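Local coordinates for protein diadenosine tetraphosphatase, putative (Trypanosoma brucei, PDB 2QJC) that binds two manganese ions and probably hydrolyses phosphoester or phosphoanhydride bonds, perhaps those of diadenosine tetraphosphate, at residues N10-P15 against Q125-I130; D48-V53 against L73-V78; M161-E166 against A206-Q211. One frame throughout, in Å; residues are numbered along the deposited sequence.

Contact 1 of 3, residues N10-P15 against Q125-I130; sequences NVVTLP and QLPHII
Val11 and Val12 pair with Ile129 and Ile130 as parallel neighbours at the edge of a mixed beta-sheet, strand 11-13 being outermost and strand 129-132 next to it. The register rests on two bridges, Val11 with Ile129 and Val12 with Ile130. Val12 N donates to Ile129 O at 2.8 Å with a nearly straight N-H, 165° at the hydrogen. One residue earlier, Asn10 O is gripped by two amides: Ile129 N, at 3.0 Å, approaches close to the direction of the C=O bond, while His128 N, at 2.9 Å, arrives at a more bent angle. This double acceptance lies where the backbone of 125-130 enters its strand. CA-H...O contacts supplement the ladder, the shorter from Ile130 CA to Val12 O at 3.2 Å.

Side chains then sort by face. On one, Val11 CG2 packs 4.1 Å from Ile129 CB. On the other, Val12 CG2 is anti to its own carbonyl carbon (chi1 163° places CG1 anti to N) and meets the Pro127 ring at CB, 3.5 Å away; further along, Leu14 CD1 touches Ile130 CG2 at 3.9 Å. The His128 ring turns its CD2 edge to Asn10 N, 3.0 Å away, with Asn10 CB beside it and amide and ring planes 58° apart. Ile130 also bonds through its backbone to Val139, so the pair forms the margin of one of the two mixed sheets of the calcineurin-like phosphoesterase fold.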
loop_
_atom_site.group_PDB
_atom_site.type_symbol
_atom_site.label_atom_id
_atom_site.label_comp_id
_atom_site.label_asym_id
_atom_site.label_seq_id
_atom_site.Cartn_x
_atom_site.Cartn_y
_atom_site.Cartn_z
ATOM N N ASN A 10 -9.776 3.817 -9.411
ATOM C CA ASN A 10 -9.296 5.176 -9.671
ATOM C C ASN A 10 -7.771 5.296 -9.728
ATOM O O ASN A 10 -7.062 4.866 -8.809
ATOM C CB ASN A 10 -9.872 6.124 -8.613
ATOM C CG ASN A 10 -11.396 6.182 -8.657
ATOM O OD1 ASN A 10 -12.049 6.604 -7.699
ATOM N ND2 ASN A 10 -11.969 5.759 -9.781
ATOM N N VAL A 11 -7.287 5.897 -10.814
ATOM C CA VAL A 11 -5.857 6.081 -11.057
ATOM C C VAL A 11 -5.378 7.538 -11.002
ATOM O O VAL A 11 -5.976 8.426 -11.608
ATOM C CB VAL A 11 -5.457 5.506 -12.448
ATOM C CG1 VAL A 11 -3.962 5.641 -12.659
ATOM C CG2 VAL A 11 -5.883 4.042 -12.560
ATOM N N VAL A 12 -4.288 7.766 -10.274
ATOM C CA VAL A 12 -3.686 9.092 -10.144
ATOM C C VAL A 12 -2.274 9.037 -10.740
ATOM O O VAL A 12 -1.506 8.121 -10.443
ATOM C CB VAL A 12 -3.614 9.529 -8.651
ATOM C CG1 VAL A 12 -2.635 10.678 -8.468
ATOM C CG2 VAL A 12 -4.983 9.954 -8.182
ATOM N N THR A 13 -1.945 10.007 -11.589
ATOM C CA THR A 13 -0.631 10.062 -12.225
ATOM C C THR A 13 0.167 11.298 -11.798
ATOM O O THR A 13 -0.354 12.413 -11.785
ATOM C CB THR A 13 -0.775 10.041 -13.762
ATOM O OG1 THR A 13 -1.388 8.808 -14.156
ATOM C CG2 THR A 13 0.580 10.165 -14.440
ATOM N N LEU A 14 1.435 11.087 -11.455
ATOM C CA LEU A 14 2.313 12.167 -11.007
ATOM C C LEU A 14 3.552 12.321 -11.907
ATOM O O LEU A 14 4.662 11.937 -11.531
ATOM C CB LEU A 14 2.734 11.892 -9.558
ATOM C CG LEU A 14 1.577 11.777 -8.554
ATOM C CD1 LEU A 14 2.086 11.232 -7.219
ATOM C CD2 LEU A 14 0.935 13.148 -8.357
ATOM N N PRO A 15 3.375 12.891 -13.111
ATOM C CA PRO A 15 4.483 13.083 -14.052
ATOM C C PRO A 15 5.601 14.016 -13.593
ATOM O O PRO A 15 6.754 13.860 -14.007
ATOM C CB PRO A 15 3.780 13.598 -15.307
ATOM C CG PRO A 15 2.603 14.322 -14.759
ATOM C CD PRO A 15 2.113 13.381 -13.692
ATOM N N GLN A 125 -10.382 10.427 0.079
ATOM C CA GLN A 125 -9.851 10.964 -1.170
ATOM C C GLN A 125 -8.723 10.134 -1.778
ATOM O O GLN A 125 -8.138 10.527 -2.784
ATOM C CB GLN A 125 -9.371 12.403 -0.947
ATOM C CG GLN A 125 -8.297 12.543 0.123
ATOM C CD GLN A 125 -8.093 13.988 0.558
ATOM O OE1 GLN A 125 -7.772 14.855 -0.257
ATOM N NE2 GLN A 125 -8.279 14.251 1.848
ATOM N N LEU A 126 -8.430 8.980 -1.185
ATOM C CA LEU A 126 -7.355 8.131 -1.686
ATOM C C LEU A 126 -7.703 7.353 -2.952
ATOM O O LEU A 126 -8.767 6.747 -3.047
ATOM C CB LEU A 126 -6.921 7.123 -0.614
ATOM C CG LEU A 126 -6.472 7.624 0.762
ATOM C CD1 LEU A 126 -6.031 6.425 1.583
ATOM C CD2 LEU A 126 -5.327 8.637 0.632
ATOM N N PRO A 127 -6.796 7.358 -3.944
ATOM C CA PRO A 127 -7.042 6.628 -5.187
ATOM C C PRO A 127 -6.665 5.161 -4.945
ATOM O O PRO A 127 -6.154 4.809 -3.876
ATOM C CB PRO A 127 -6.103 7.307 -6.175
ATOM C CG PRO A 127 -4.905 7.597 -5.323
ATOM C CD PRO A 127 -5.524 8.103 -4.013
ATOM N N HIS A 128 -6.915 4.311 -5.932
ATOM C CA HIS A 128 -6.589 2.895 -5.815
ATOM C C HIS A 128 -5.194 2.634 -6.375
ATOM O O HIS A 128 -4.474 1.744 -5.908
ATOM C CB HIS A 128 -7.604 2.058 -6.596
ATOM C CG HIS A 128 -9.011 2.195 -6.105
ATOM N ND1 HIS A 128 -9.472 1.552 -4.976
ATOM C CD2 HIS A 128 -10.057 2.907 -6.587
ATOM C CE1 HIS A 128 -10.743 1.862 -4.783
ATOM N NE2 HIS A 128 -11.122 2.683 -5.747
ATOM N N ILE A 129 -4.825 3.418 -7.382
ATOM C CA ILE A 129 -3.540 3.263 -8.047
ATOM C C ILE A 129 -2.842 4.596 -8.283
ATOM O O ILE A 129 -3.477 5.579 -8.649
ATOM C CB ILE A 129 -3.728 2.569 -9.415
ATOM C CG1 ILE A 129 -4.379 1.199 -9.211
ATOM C CG2 ILE A 129 -2.387 2.432 -10.135
ATOM C CD1 ILE A 129 -4.871 0.553 -10.488
ATOM N N ILE A 130 -1.530 4.622 -8.071
ATOM C CA ILE A 130 -0.747 5.831 -8.309
ATOM C C ILE A 130 0.417 5.498 -9.235
ATOM O O ILE A 130 1.185 4.566 -8.975
ATOM C CB ILE A 130 -0.198 6.441 -6.991
ATOM C CG1 ILE A 130 -1.359 6.950 -6.136
ATOM C CG2 ILE A 130 0.767 7.603 -7.300
ATOM C CD1 ILE A 130 -0.933 7.443 -4.763
#

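Contact 2 of 3, residues D48-V53 against L73-V78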
loop_
_atom_site.group_PDB
_atom_site.type_symbol
_atom_site.label_atom_id
_atom_site.label_comp_id
_atom_site.label_asym_id
_atom_site.label_seq_id
_atom_site.Cartn_x
_atom_site.Cartn_y
_atom_site.Cartn_z
ATOM N N ASP A 48 11.721 15.180 -0.610
ATOM C CA ASP A 48 11.249 13.839 -0.930
ATOM C C ASP A 48 9.729 13.793 -0.993
ATOM O O ASP A 48 9.041 14.678 -0.479
ATOM C CB ASP A 48 11.720 12.824 0.117
ATOM C CG ASP A 48 13.216 12.854 0.326
ATOM O OD1 ASP A 48 13.944 12.920 -0.683
ATOM O OD2 ASP A 48 13.662 12.795 1.493
ATOM N N THR A 49 9.218 12.749 -1.635
ATOM C CA THR A 49 7.787 12.537 -1.750
ATOM C C THR A 49 7.533 11.199 -1.075
ATOM O O THR A 49 8.284 10.241 -1.276
ATOM C CB THR A 49 7.351 12.455 -3.213
ATOM O OG1 THR A 49 7.791 13.631 -3.899
ATOM C CG2 THR A 49 5.836 12.363 -3.317
ATOM N N LEU A 50 6.494 11.139 -0.256
ATOM C CA LEU A 50 6.169 9.909 0.454
ATOM C C LEU A 50 4.882 9.305 -0.107
ATOM O O LEU A 50 3.913 10.021 -0.362
ATOM C CB LEU A 50 6.011 10.210 1.949
ATOM C CG LEU A 50 5.701 9.041 2.889
ATOM C CD1 LEU A 50 6.770 7.947 2.760
ATOM C CD2 LEU A 50 5.646 9.565 4.320
ATOM N N VAL A 51 4.887 7.993 -0.320
ATOM C CA VAL A 51 3.703 7.300 -0.838
ATOM C C VAL A 51 3.460 6.003 -0.058
ATOM O O VAL A 51 4.340 5.148 0.011
ATOM C CB VAL A 51 3.862 6.940 -2.340
ATOM C CG1 VAL A 51 2.577 6.351 -2.872
ATOM C CG2 VAL A 51 4.258 8.168 -3.142
ATOM N N ALA A 52 2.275 5.864 0.531
ATOM C CA ALA A 52 1.920 4.657 1.281
ATOM C C ALA A 52 1.173 3.664 0.390
ATOM O O ALA A 52 0.535 4.057 -0.585
ATOM C CB ALA A 52 1.053 5.022 2.478
ATOM N N VAL A 53 1.249 2.378 0.725
ATOM C CA VAL A 53 0.560 1.347 -0.050
ATOM C C VAL A 53 -0.858 1.100 0.490
ATOM O O VAL A 53 -1.586 0.233 0.002
ATOM C CB VAL A 53 1.338 0.002 -0.047
ATOM C CG1 VAL A 53 2.745 0.204 -0.633
ATOM C CG2 VAL A 53 1.390 -0.581 1.367
ATOM N N LEU A 73 2.294 15.992 6.311
ATOM C CA LEU A 73 3.482 15.829 5.473
ATOM C C LEU A 73 3.202 15.975 3.985
ATOM O O LEU A 73 4.128 16.036 3.179
ATOM C CB LEU A 73 4.132 14.466 5.720
ATOM C CG LEU A 73 4.851 14.286 7.056
ATOM C CD1 LEU A 73 5.410 12.877 7.143
ATOM C CD2 LEU A 73 5.967 15.318 7.183
ATOM N N GLY A 74 1.927 16.039 3.622
ATOM C CA GLY A 74 1.568 16.162 2.218
ATOM C C GLY A 74 1.782 14.845 1.490
ATOM O O GLY A 74 1.828 14.796 0.261
ATOM N N ALA A 75 1.896 13.771 2.264
ATOM C CA ALA A 75 2.121 12.430 1.730
ATOM C C ALA A 75 0.947 11.840 0.954
ATOM O O ALA A 75 -0.219 12.145 1.225
ATOM C CB ALA A 75 2.499 11.486 2.868
ATOM N N TYR A 76 1.272 10.981 -0.012
ATOM C CA TYR A 76 0.273 10.295 -0.832
ATOM C C TYR A 76 0.043 8.883 -0.296
ATOM O O TYR A 76 0.801 8.388 0.538
ATOM C CB TYR A 76 0.759 10.180 -2.280
ATOM C CG TYR A 76 0.651 11.450 -3.083
ATOM C CD1 TYR A 76 -0.534 11.783 -3.740
ATOM C CD2 TYR A 76 1.736 12.321 -3.192
ATOM C CE1 TYR A 76 -0.635 12.954 -4.490
ATOM C CE2 TYR A 76 1.644 13.500 -3.938
ATOM C CZ TYR A 76 0.457 13.808 -4.583
ATOM O OH TYR A 76 0.357 14.972 -5.311
ATOM N N SER A 77 -1.002 8.237 -0.793
ATOM C CA SER A 77 -1.317 6.870 -0.401
ATOM C C SER A 77 -2.439 6.313 -1.246
ATOM O O SER A 77 -3.339 7.053 -1.664
ATOM C CB SER A 77 -1.748 6.800 1.061
ATOM O OG SER A 77 -2.118 5.473 1.397
ATOM N N VAL A 78 -2.384 5.014 -1.531
ATOM C CA VAL A 78 -3.485 4.422 -2.263
ATOM C C VAL A 78 -4.394 3.859 -1.185
ATOM O O VAL A 78 -4.038 3.857 0.005
ATOM C CB VAL A 78 -3.042 3.317 -3.278
ATOM C CG1 VAL A 78 -2.342 3.978 -4.460
ATOM C CG2 VAL A 78 -2.139 2.272 -2.613
#
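Leu50 O accepts from Tyr76 N at 2.8 Å, the first of three backbone bonds that alternate between the segments. Ala52 N returns one to Tyr76 O at 2.9 Å, and Ala52 O receives Val78 N at 3.2 Å; in these two the donor stands 37° out of the carbonyl plane. Around this ladder, Leu50 CB meets Ala75 CB at 3.8 Å, and Val51 CG2 packs obliquely on Tyr76 CB. The Tyr76 ring presents its edge, CD2, to Thr49 CG2. On the Ala52 face, Ser77 OG, anti to its backbone N (chi1 177°), lies 3.4 Å from Ala52 CB and donates to Val78 O at 2.9 Å, which ties the hydroxyl to the next residue of its own segment, just past the strand.

Parallel bridges Val51-Tyr76 and Ala52-Ser77 close the beta-alpha-beta unit of strand 49-52, helix 63-73 and strand 76-77. The helix ends in a Schellman motif at Gly74, whose positive phi of 74° turns the chain toward the second strand, and Leu70 of that helix packs on both Leu50 and Ala75. Farther out, strand 21-24 flanks strand 49-52 on its other edge. Val53 O accepts from His141 ND1, a second-shell bond to a manganese ligand, and the Val53 side chain touches Asp26, another ligand.

Contact 3 of 3, residues M161-E166 against A206-Q211; sequences MRNLIE and ARRGLQ. With PO4 (phosphate ion), chain D.
Two like-charged guanidinium groups, those of Arg162 and Arg207, lie flat on each other, their planes 3° apart and their centres separated by 4.1 Å. The side chains cross at about a right angle; Arg162 NE sits over the centre of the Arg207 group, whereas Arg207 NE is displaced toward the rim of Arg162. Both chains are extended from CG to NE. Anionic partners gather on Arg162: its NH2 donates to phosphate O2 at 2.8 Å, and its NH1 forms a salt bridge with Asp205. The phosphate, probably from the crystallisation liquor, also bonds to His82 and Tyr227.

Beside the stack, Arg208 uses its edge. NH2 donates to a lone pair of Asn163 OD1 at 2.9 Å with a 162° angle at the hydrogen, and the amide and guanidinium planes are 20° apart, nearly coplanar. NH1 adds weak bonds to the same OD1 and to Arg162 O, 3.1 Å away, but its strongest polar partner is Asp205, by salt bridge. Arg162 and Asn163 both face Thr180 in a classic beta bulge.

The negative groups on Arg162 would probably offset part of the repulsion in the stack; with His82 and Tyr227, that arginine could favour an anionic group near the metal site.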
loop_
_atom_site.group_PDB
_atom_site.type_symbol
_atom_site.label_atom_id
_atom_site.label_comp_id
_atom_site.label_asym_id
_atom_site.label_seq_id
_atom_site.Cartn_x
_atom_site.Cartn_y
_atom_site.Cartn_z
HETATM N N MSE A 161 -6.186 -9.021 -3.870
HETATM C CA MSE A 161 -5.571 -10.192 -4.509
HETATM C C MSE A 161 -4.259 -10.725 -3.927
HETATM O O MSE A 161 -3.355 -9.962 -3.573
HETATM C CB MSE A 161 -5.390 -9.939 -6.017
HETATM C CG MSE A 161 -4.145 -9.132 -6.392
HETATM SE SE MSE A 161 -4.049 -8.733 -8.304
HETATM C CE MSE A 161 -3.761 -10.498 -9.010
ATOM N N ARG A 162 -4.173 -12.051 -3.836
ATOM C CA ARG A 162 -2.976 -12.733 -3.346
ATOM C C ARG A 162 -2.517 -13.742 -4.404
ATOM O O ARG A 162 -1.314 -13.928 -4.641
ATOM C CB ARG A 162 -3.266 -13.482 -2.043
ATOM C CG ARG A 162 -3.543 -12.599 -0.842
ATOM C CD ARG A 162 -4.060 -13.437 0.327
ATOM N NE ARG A 162 -4.811 -12.638 1.302
ATOM C CZ ARG A 162 -4.250 -11.909 2.258
ATOM N NH1 ARG A 162 -2.929 -11.871 2.380
ATOM N NH2 ARG A 162 -5.013 -11.222 3.097
ATOM N N ASN A 163 -3.496 -14.368 -5.052
ATOM C CA ASN A 163 -3.245 -15.387 -6.059
ATOM C C ASN A 163 -3.944 -15.171 -7.406
ATOM O O ASN A 163 -4.905 -14.412 -7.524
ATOM C CB ASN A 163 -3.670 -16.756 -5.501
ATOM C CG ASN A 163 -2.624 -17.376 -4.578
ATOM O OD1 ASN A 163 -1.814 -16.676 -3.971
ATOM N ND2 ASN A 163 -2.648 -18.704 -4.466
ATOM N N LEU A 164 -3.437 -15.869 -8.418
ATOM C CA LEU A 164 -3.990 -15.850 -9.771
ATOM C C LEU A 164 -4.087 -17.320 -10.210
ATOM O O LEU A 164 -3.095 -18.071 -10.166
ATOM C CB LEU A 164 -3.079 -15.067 -10.728
ATOM C CG LEU A 164 -3.194 -13.535 -10.699
ATOM C CD1 LEU A 164 -2.014 -12.913 -11.448
ATOM C CD2 LEU A 164 -4.518 -13.106 -11.311
ATOM N N ILE A 165 -5.287 -17.721 -10.616
ATOM C CA ILE A 165 -5.549 -19.093 -11.037
ATOM C C ILE A 165 -5.926 -19.164 -12.512
ATOM O O ILE A 165 -6.806 -18.431 -12.974
ATOM C CB ILE A 165 -6.718 -19.702 -10.242
ATOM C CG1 ILE A 165 -6.545 -19.419 -8.748
ATOM C CG2 ILE A 165 -6.789 -21.201 -10.507
ATOM C CD1 ILE A 165 -7.741 -19.814 -7.913
ATOM N N GLU A 166 -5.273 -20.061 -13.241
ATOM C CA GLU A 166 -5.555 -20.225 -14.661
ATOM C C GLU A 166 -6.946 -20.815 -14.816
ATOM O O GLU A 166 -7.197 -21.944 -14.403
ATOM C CB GLU A 166 -4.515 -21.145 -15.311
ATOM C CG GLU A 166 -3.079 -20.706 -15.058
ATOM C CD GLU A 166 -2.072 -21.436 -15.926
ATOM O OE1 GLU A 166 -2.118 -21.260 -17.162
ATOM O OE2 GLU A 166 -1.235 -22.183 -15.372
ATOM N N ALA A 206 0.609 -9.825 4.095
ATOM C CA ALA A 206 1.472 -10.061 5.259
ATOM C C ALA A 206 1.879 -11.530 5.404
ATOM O O ALA A 206 2.965 -11.838 5.892
ATOM C CB ALA A 206 0.761 -9.589 6.542
ATOM N N ARG A 207 1.010 -12.446 4.984
ATOM C CA ARG A 207 1.324 -13.876 5.084
ATOM C C ARG A 207 2.633 -14.252 4.398
ATOM O O ARG A 207 3.304 -15.193 4.813
ATOM C CB ARG A 207 0.226 -14.716 4.454
ATOM C CG ARG A 207 -1.121 -14.556 5.081
ATOM C CD ARG A 207 -2.089 -15.438 4.371
ATOM N NE ARG A 207 -3.455 -15.079 4.708
ATOM C CZ ARG A 207 -4.517 -15.568 4.088
ATOM N NH1 ARG A 207 -4.354 -16.439 3.101
ATOM N NH2 ARG A 207 -5.731 -15.176 4.448
ATOM N N ARG A 208 2.982 -13.537 3.335
ATOM C CA ARG A 208 4.201 -13.833 2.598
ATOM C C ARG A 208 5.388 -12.965 2.972
ATOM O O ARG A 208 6.514 -13.222 2.541
ATOM C CB ARG A 208 3.939 -13.715 1.096
ATOM C CG ARG A 208 3.035 -14.801 0.537
ATOM C CD ARG A 208 2.963 -14.716 -0.987
ATOM N NE ARG A 208 2.393 -15.924 -1.573
ATOM C CZ ARG A 208 1.221 -15.980 -2.203
ATOM N NH1 ARG A 208 0.474 -14.887 -2.340
ATOM N NH2 ARG A 208 0.796 -17.135 -2.699
ATOM N N GLY A 209 5.140 -11.931 3.768
ATOM C CA GLY A 209 6.218 -11.053 4.172
ATOM C C GLY A 209 6.820 -10.303 3.001
ATOM O O GLY A 209 6.200 -10.175 1.944
ATOM N N LEU A 210 8.037 -9.806 3.194
ATOM C CA LEU A 210 8.741 -9.058 2.161
ATOM C C LEU A 210 8.991 -9.949 0.943
ATOM O O LEU A 210 9.567 -11.028 1.071
ATOM C CB LEU A 210 10.077 -8.558 2.716
ATOM C CG LEU A 210 10.862 -7.526 1.904
ATOM C CD1 LEU A 210 10.118 -6.194 1.932
ATOM C CD2 LEU A 210 12.251 -7.360 2.505
ATOM N N GLN A 211 8.549 -9.501 -0.233
ATOM C CA GLN A 211 8.741 -10.259 -1.468
ATOM C C GLN A 211 9.710 -9.510 -2.377
ATOM O O GLN A 211 9.377 -8.443 -2.897
ATOM C CB GLN A 211 7.403 -10.460 -2.197
ATOM C CG GLN A 211 6.380 -11.303 -1.426
ATOM C CD GLN A 211 5.087 -11.542 -2.200
ATOM O OE1 GLN A 211 5.092 -12.143 -3.274
ATOM N NE2 GLN A 211 3.972 -11.073 -1.651
HETATM P P PO4 D . -4.217 -7.955 5.752
HETATM O O1 PO4 D . -2.970 -8.208 6.766
HETATM O O2 PO4 D . -4.075 -8.985 4.553
HETATM O O3 PO4 D . -5.539 -8.201 6.533
HETATM O O4 PO4 D . -4.133 -6.500 5.208
HETATM O O HOH W 1 -1.880 -11.392 5.537
#

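How the contacts relate
Contact 2 is buried and contact 1 only partly so, while contact 3 lies at the surface. The first two are parallel strand pairings at the outer edges of two different mixed sheets, and they touch: Pro127 CD and Ser77 O are 3.4 Å apart, and Ile130 of contact 1 packs on Val51, Tyr76 and Val78 of contact 2. Both combine main-chain bonds with apolar side chains, and Ile130 bridges the two sheets. Contact 3, about 10 Å from either at the nearest atoms, joins a small antiparallel sheet to a loop through arginine side chains. Contacts 2 and 3 lie on opposite sides of the chain's centre, yet each reaches residues of the manganese site.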